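Local coordinates for protein synthesis inhibitor I (Hordeum vulgare, PDB 4FBC) that belongs to the plant ribosome-inactivating proteins, a family that inhibits protein synthesis, and holds adenosine monophosphate in a pocket of its fold, at residues A[17-22]-A[26-31]; A[98-103]-A[109-114]; A[175-178]-A[182-185]. The protein carries 3 engineered substitutions. All blocks are in the same frame, centred on the assembly; numbering follows the deposited sequence.

Contact 1. Residues A[17-22]-A[26-31]; sequences ATFNVQ and ADYATF
Phe-19 CB is the bump and the flat face of the Phe-31 ring the floor it rests on: the methylene sits over the middle of the ring, 3.6 Å from its centroid and only 4° off the normal, a CH-pi contact. Ala-17, two residues back on the same side of strand 17-20, lays its small methyl against the same ring, CB 3.7 Å from Phe-31 CE1. Beyond CB, Phe-19 swings its CG anti to the backbone N (chi1 -179°), which carries its ring out of the strand and up to helix 26-31. The ring wedges against the first turn there, with CE1 3.6 Å from Tyr-28 CA and CZ 3.7 Å from Tyr-28 CB. Tyr-28 turns its edge to one face of Phe-19 in a T-shaped stack, planes at 71°. The rings of Phe-19 and Phe-31 are nearly parallel but slid so far apart that they barely overlap. Leu-69 and Val-67 of the neighbouring strand and Leu-139 of helix 136-147 pack on the phenylalanines. Between the two segments the contact is apolar and aromatic, held by close packing and dispersion; the one phenol in the cluster sends its OH away, to Met-173 O.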
# COMPACT_ATOMS: atom_id res chain seq x y z
N ALA A 17 -1.35 -12.46 0.32
CA ALA A 17 -0.09 -12.44 -0.41
C ALA A 17 1.04 -12.70 0.58
O ALA A 17 1.07 -12.13 1.66
CB ALA A 17 0.12 -11.08 -1.10
N THR A 18 1.98 -13.57 0.21
CA THR A 18 3.03 -13.96 1.13
C THR A 18 4.40 -13.67 0.52
O THR A 18 4.62 -13.90 -0.67
CB THR A 18 2.92 -15.46 1.50
OG1 THR A 18 1.68 -15.69 2.20
CG2 THR A 18 4.07 -15.89 2.39
N PHE A 19 5.30 -13.12 1.33
CA PHE A 19 6.67 -12.90 0.89
C PHE A 19 7.66 -13.35 1.96
O PHE A 19 7.53 -13.02 3.14
CB PHE A 19 6.89 -11.42 0.54
CG PHE A 19 8.29 -11.12 0.05
CD1 PHE A 19 8.77 -11.68 -1.13
CD2 PHE A 19 9.12 -10.28 0.77
CE1 PHE A 19 10.05 -11.41 -1.59
CE2 PHE A 19 10.42 -9.99 0.32
CZ PHE A 19 10.88 -10.56 -0.86
N ASN A 20 8.65 -14.12 1.52
CA ASN A 20 9.78 -14.50 2.36
C ASN A 20 10.84 -13.40 2.25
O ASN A 20 11.33 -13.11 1.16
CB ASN A 20 10.30 -15.87 1.89
CG ASN A 20 11.72 -16.17 2.32
OD1 ASN A 20 12.24 -15.60 3.29
ND2 ASN A 20 12.36 -17.08 1.60
N VAL A 21 11.20 -12.79 3.38
CA VAL A 21 12.08 -11.62 3.36
C VAL A 21 13.50 -11.91 2.86
O VAL A 21 14.25 -10.98 2.57
CB VAL A 21 12.15 -10.88 4.73
CG1 VAL A 21 10.75 -10.60 5.25
CG2 VAL A 21 12.93 -11.68 5.75
N GLN A 22 13.86 -13.19 2.77
CA GLN A 22 15.18 -13.55 2.24
C GLN A 22 15.12 -13.92 0.75
O GLN A 22 16.14 -14.27 0.15
CB GLN A 22 15.82 -14.67 3.07
CG GLN A 22 16.21 -14.26 4.50
CD GLN A 22 17.26 -13.15 4.56
OE1 GLN A 22 18.24 -13.14 3.80
NE2 GLN A 22 17.07 -12.20 5.48
N ALA A 26 13.40 -10.80 -7.90
CA ALA A 26 12.38 -11.22 -8.84
C ALA A 26 11.11 -11.68 -8.12
O ALA A 26 10.00 -11.38 -8.55
CB ALA A 26 12.90 -12.33 -9.74
N ASP A 27 11.29 -12.43 -7.04
CA ASP A 27 10.15 -12.91 -6.27
C ASP A 27 9.43 -11.76 -5.57
O ASP A 27 8.21 -11.80 -5.40
CB ASP A 27 10.59 -13.96 -5.24
CG ASP A 27 11.01 -15.28 -5.88
OD1 ASP A 27 10.91 -15.39 -7.12
OD2 ASP A 27 11.43 -16.19 -5.14
N TYR A 28 10.18 -10.74 -5.16
CA TYR A 28 9.55 -9.55 -4.58
C TYR A 28 8.67 -8.85 -5.61
O TYR A 28 7.53 -8.49 -5.33
CB TYR A 28 10.60 -8.60 -4.00
CG TYR A 28 10.03 -7.27 -3.58
CD1 TYR A 28 9.41 -7.11 -2.34
CD2 TYR A 28 10.10 -6.17 -4.41
CE1 TYR A 28 8.89 -5.88 -1.94
CE2 TYR A 28 9.58 -4.93 -4.03
CZ TYR A 28 8.97 -4.80 -2.80
OH TYR A 28 8.47 -3.57 -2.43
N ALA A 29 9.20 -8.67 -6.82
CA ALA A 29 8.44 -8.04 -7.90
C ALA A 29 7.18 -8.83 -8.20
O ALA A 29 6.11 -8.26 -8.42
CB ALA A 29 9.30 -7.89 -9.15
N THR A 30 7.31 -10.15 -8.23
CA THR A 30 6.17 -11.05 -8.47
C THR A 30 5.12 -10.89 -7.37
O THR A 30 3.91 -10.82 -7.65
CB THR A 30 6.64 -12.51 -8.53
OG1 THR A 30 7.47 -12.68 -9.68
CG2 THR A 30 5.47 -13.46 -8.63
N PHE A 31 5.59 -10.82 -6.13
CA PHE A 31 4.74 -10.61 -4.95
C PHE A 31 3.93 -9.31 -5.05
O PHE A 31 2.71 -9.31 -4.91
CB PHE A 31 5.63 -10.69 -3.70
CG PHE A 31 5.10 -10.00 -2.47
CD1 PHE A 31 4.06 -10.56 -1.72
CD2 PHE A 31 5.68 -8.83 -2.02
CE1 PHE A 31 3.59 -9.92 -0.57
CE2 PHE A 31 5.22 -8.19 -0.86
CZ PHE A 31 4.19 -8.73 -0.14

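Contact 2. Residues A[98-103]-A[109-114]; sequences TWWELT and GATYVG
Trp-100 and Thr-111 stand side by side on one face of the sheet, pointing the same way, and the benzo ring of the indole meets the threonine methyl, CZ3 to CG2 3.6 Å. The beta-branched threonine suits the extended backbone of a strand and offers a flat tryptophan a methyl. Thr-98 CG2 lies over a face of the same indole, whose NE1 bonds to Ser-94 OG, while Arg-149 adds a cation-pi contact.

On the other face Glu-101 and Tyr-112 diverge. Glu-101 places CG between its backbone N and carbonyl carbon (chi1 62°), then runs extended across Ala-110, its CD 3.7 Å from Ala-110 CB. Its carboxylate accepts from Gly-105 N and Ile-107 N, gripping the turn between the segments. Tyr-112 instead reaches along the neighbouring backbone: CD1 comes 3.4 Å from Glu-101 O, and a water bridges its OH to Leu-102 O. Farther on, Leu-102 CD2 and Val-113 CG1 meet at 3.7 Å.

Three bonds join the backbones: Thr-111 N to Trp-99 O (2.8 Å), Glu-101 N to Thr-111 O (3.0 Å) and Val-113 N to Glu-101 O (3.0 Å). This alternation is the pattern of parallel strands, and here it adds strand 111-112 as the outermost member of the mixed six-stranded sheet of the ribosome-inactivating protein fold.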
# COMPACT_ATOMS: atom_id res chain seq x y z
N THR A 98 -1.96 -11.81 19.13
CA THR A 98 -2.59 -10.51 19.37
C THR A 98 -2.68 -9.68 18.09
O THR A 98 -1.67 -9.44 17.42
CB THR A 98 -1.81 -9.69 20.42
OG1 THR A 98 -1.76 -10.41 21.66
CG2 THR A 98 -2.49 -8.36 20.66
N TRP A 99 -3.89 -9.24 17.74
CA TRP A 99 -4.08 -8.25 16.69
C TRP A 99 -3.86 -6.85 17.25
O TRP A 99 -4.51 -6.45 18.23
CB TRP A 99 -5.47 -8.36 16.06
CG TRP A 99 -5.57 -9.38 14.96
CD1 TRP A 99 -6.16 -10.61 15.02
CD2 TRP A 99 -5.06 -9.25 13.62
NE1 TRP A 99 -6.04 -11.25 13.81
CE2 TRP A 99 -5.38 -10.43 12.93
CE3 TRP A 99 -4.38 -8.24 12.94
CZ2 TRP A 99 -5.03 -10.64 11.59
CZ3 TRP A 99 -4.03 -8.44 11.61
CH2 TRP A 99 -4.36 -9.63 10.95
N TRP A 100 -2.94 -6.12 16.64
CA TRP A 100 -2.67 -4.73 16.99
C TRP A 100 -3.29 -3.85 15.92
O TRP A 100 -3.26 -4.19 14.74
CB TRP A 100 -1.17 -4.49 17.08
CG TRP A 100 -0.50 -5.37 18.08
CD1 TRP A 100 0.01 -6.62 17.87
CD2 TRP A 100 -0.29 -5.08 19.47
NE1 TRP A 100 0.54 -7.12 19.04
CE2 TRP A 100 0.36 -6.19 20.03
CE3 TRP A 100 -0.60 -3.99 20.28
CZ2 TRP A 100 0.71 -6.24 21.38
CZ3 TRP A 100 -0.24 -4.03 21.62
CH2 TRP A 100 0.41 -5.15 22.15
N GLU A 101 -3.88 -2.73 16.33
CA GLU A 101 -4.50 -1.82 15.38
C GLU A 101 -3.89 -0.42 15.44
O GLU A 101 -3.33 -0.00 16.46
CB GLU A 101 -6.01 -1.75 15.59
CG GLU A 101 -6.41 -1.23 16.96
CD GLU A 101 -7.91 -1.29 17.17
OE1 GLU A 101 -8.65 -1.53 16.19
OE2 GLU A 101 -8.34 -1.07 18.32
N LEU A 102 -4.01 0.31 14.33
CA LEU A 102 -3.43 1.64 14.19
C LEU A 102 -4.50 2.72 14.33
O LEU A 102 -4.21 3.92 14.21
CB LEU A 102 -2.73 1.76 12.84
CG LEU A 102 -1.49 0.88 12.74
CD1 LEU A 102 -1.09 0.67 11.29
CD2 LEU A 102 -0.36 1.54 13.51
N THR A 103 -5.73 2.27 14.57
CA THR A 103 -6.86 3.17 14.81
C THR A 103 -7.65 2.61 15.98
O THR A 103 -8.08 1.46 15.94
CB THR A 103 -7.78 3.24 13.57
OG1 THR A 103 -7.05 3.71 12.43
CG2 THR A 103 -8.95 4.19 13.84
N GLY A 109 -11.77 -6.72 18.70
CA GLY A 109 -10.90 -7.52 19.54
C GLY A 109 -9.44 -7.10 19.54
O GLY A 109 -8.63 -7.65 20.29
N ALA A 110 -9.11 -6.12 18.71
CA ALA A 110 -7.72 -5.68 18.56
C ALA A 110 -7.25 -4.78 19.70
O ALA A 110 -8.06 -4.19 20.42
CB ALA A 110 -7.53 -5.00 17.22
N THR A 111 -5.93 -4.66 19.84
CA THR A 111 -5.32 -3.82 20.86
C THR A 111 -4.63 -2.64 20.18
O THR A 111 -3.78 -2.84 19.31
CB THR A 111 -4.30 -4.62 21.69
OG1 THR A 111 -4.96 -5.72 22.33
CG2 THR A 111 -3.62 -3.75 22.74
N TYR A 112 -4.98 -1.42 20.56
CA TYR A 112 -4.38 -0.23 19.95
C TYR A 112 -2.89 -0.17 20.26
O TYR A 112 -2.48 -0.31 21.42
CB TYR A 112 -5.09 1.04 20.42
CG TYR A 112 -4.55 2.31 19.80
CD1 TYR A 112 -4.51 2.47 18.41
CD2 TYR A 112 -4.10 3.36 20.59
CE1 TYR A 112 -4.02 3.63 17.84
CE2 TYR A 112 -3.61 4.53 20.03
CZ TYR A 112 -3.57 4.65 18.65
OH TYR A 112 -3.10 5.81 18.07
N VAL A 113 -2.08 0.02 19.22
CA VAL A 113 -0.62 -0.03 19.37
C VAL A 113 -0.01 1.21 20.05
O VAL A 113 1.14 1.16 20.53
CB VAL A 113 0.07 -0.30 18.01
CG1 VAL A 113 0.03 0.93 17.12
CG2 VAL A 113 1.51 -0.77 18.22
N GLY A 114 -0.77 2.30 20.11
CA GLY A 114 -0.29 3.51 20.76
C GLY A 114 -0.06 4.70 19.85
O GLY A 114 0.21 5.81 20.33
O HOH W 1 -4.75 6.48 15.56

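Contact 3. Residues A[175-178]-A[182-185]; sequences NEAT and TVSG
Val-183 packs its CG1 onto the backbone of Ala-177 where two consecutive helices, 157-179 and 181-190, meet at a kink between successive helices in the core of this ribosome-inactivating protein. Small residues let the two come close: the CA atoms of Ala-177 and Ser-184 are 4.1 Å apart.

The apolar contacts belong chiefly to the valine. With CG1 anti to the backbone N (chi1 177°), that branch is directed at the preceding helix, 3.7 Å from Ala-177 N, and it also comes within 4.2 Å of Glu-176 CB. Met-207 and Val-211 of helix 205-211 press on the same valine, whose short branched side chain can touch both the preceding helix and helix 205-211. Ala-177 CB lies alongside Ser-184, and Ile-32 of helix 25-39 touches both.

Carbonyl oxygens at the end of the first helix make a second kind of contact, with carbon rather than with donors of the second helix. Glu-176 O faces Val-183 CB at 3.8 Å.

Polar links run to outside partners. With its chain bent at chi2 (-57°), Glu-176 keeps CB at the kink, near Val-183, while its carboxylate leads away, the side chain lying about 4 Å from the bound adenosine monophosphate at the nearest atoms; there OE2 accepts from Tyr-119 OH and forms a salt bridge with Arg-179 NH1. Arg-36 serves the other side of the kink: its NE bonds to Thr-178 O and its NH2 to both Ala-177 O and Ser-184 OG. One guanidinium therefore joins the two helices to helix 25-39, using a carbonyl left near the helix end and a hydroxyl short enough to fit beside it. Where those two groups adjoin, Ser-184 CB approaches Ala-177 O to 3.3 Å.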
# COMPACT_ATOMS: atom_id res chain seq x y z
N ASN A 175 2.87 -1.40 1.15
CA ASN A 175 1.76 -0.60 0.64
C ASN A 175 2.12 0.40 -0.45
O ASN A 175 1.46 0.44 -1.50
CB ASN A 175 1.03 0.12 1.79
CG ASN A 175 0.69 -0.82 2.91
OD1 ASN A 175 1.58 -1.40 3.52
ND2 ASN A 175 -0.60 -0.97 3.19
N GLU A 176 3.16 1.21 -0.23
CA GLU A 176 3.54 2.19 -1.24
C GLU A 176 4.13 1.50 -2.46
O GLU A 176 3.94 1.95 -3.59
CB GLU A 176 4.53 3.24 -0.70
CG GLU A 176 4.10 3.93 0.62
CD GLU A 176 2.74 4.63 0.55
OE1 GLU A 176 2.19 4.83 -0.55
OE2 GLU A 176 2.22 5.01 1.63
N ALA A 177 4.83 0.39 -2.22
CA ALA A 177 5.35 -0.44 -3.31
C ALA A 177 4.21 -0.93 -4.20
O ALA A 177 4.32 -0.92 -5.43
CB ALA A 177 6.11 -1.61 -2.74
N THR A 178 3.11 -1.37 -3.59
CA THR A 178 1.94 -1.79 -4.36
C THR A 178 1.37 -0.62 -5.17
O THR A 178 1.07 -0.76 -6.37
CB THR A 178 0.87 -2.39 -3.42
OG1 THR A 178 1.38 -3.58 -2.80
CG2 THR A 178 -0.40 -2.72 -4.17
N THR A 182 7.38 3.04 -9.20
CA THR A 182 8.64 3.69 -8.85
C THR A 182 9.16 3.13 -7.53
O THR A 182 10.32 2.73 -7.42
CB THR A 182 8.45 5.20 -8.72
OG1 THR A 182 7.25 5.44 -7.98
CG2 THR A 182 8.35 5.87 -10.09
N VAL A 183 8.29 3.08 -6.52
CA VAL A 183 8.67 2.56 -5.21
C VAL A 183 8.99 1.06 -5.24
O VAL A 183 9.97 0.62 -4.63
CB VAL A 183 7.61 2.88 -4.15
CG1 VAL A 183 7.99 2.25 -2.81
CG2 VAL A 183 7.44 4.40 -4.02
N SER A 184 8.19 0.26 -5.94
CA SER A 184 8.42 -1.18 -5.98
C SER A 184 9.73 -1.48 -6.71
O SER A 184 10.49 -2.36 -6.30
CB SER A 184 7.24 -1.95 -6.60
OG SER A 184 7.11 -1.72 -8.00
N GLY A 185 9.98 -0.74 -7.78
CA GLY A 185 11.23 -0.89 -8.52
C GLY A 185 12.44 -0.49 -7.68
O GLY A 185 13.48 -1.15 -7.73

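The three contacts follow one another along the chain, each closing its own short loop, with none nesting or crossing. Contact 1 comes first, folding helix 25-39 back on strand 16-20, one edge of the mixed sheet. Contact 2 closes the turn 104-108 and completes the other edge of that sheet, strand 111-112; the centres of the two lie about 26 Å apart. Contact 3 closes the bend between helices 157-179 and 181-190, much nearer the centre of the chain. Although far from contact 1 in sequence, it touches it in space: Tyr-28 packs on Ala-177 and Ser-184, tying the first helix to the bend. Contact 2 touches neither of the others.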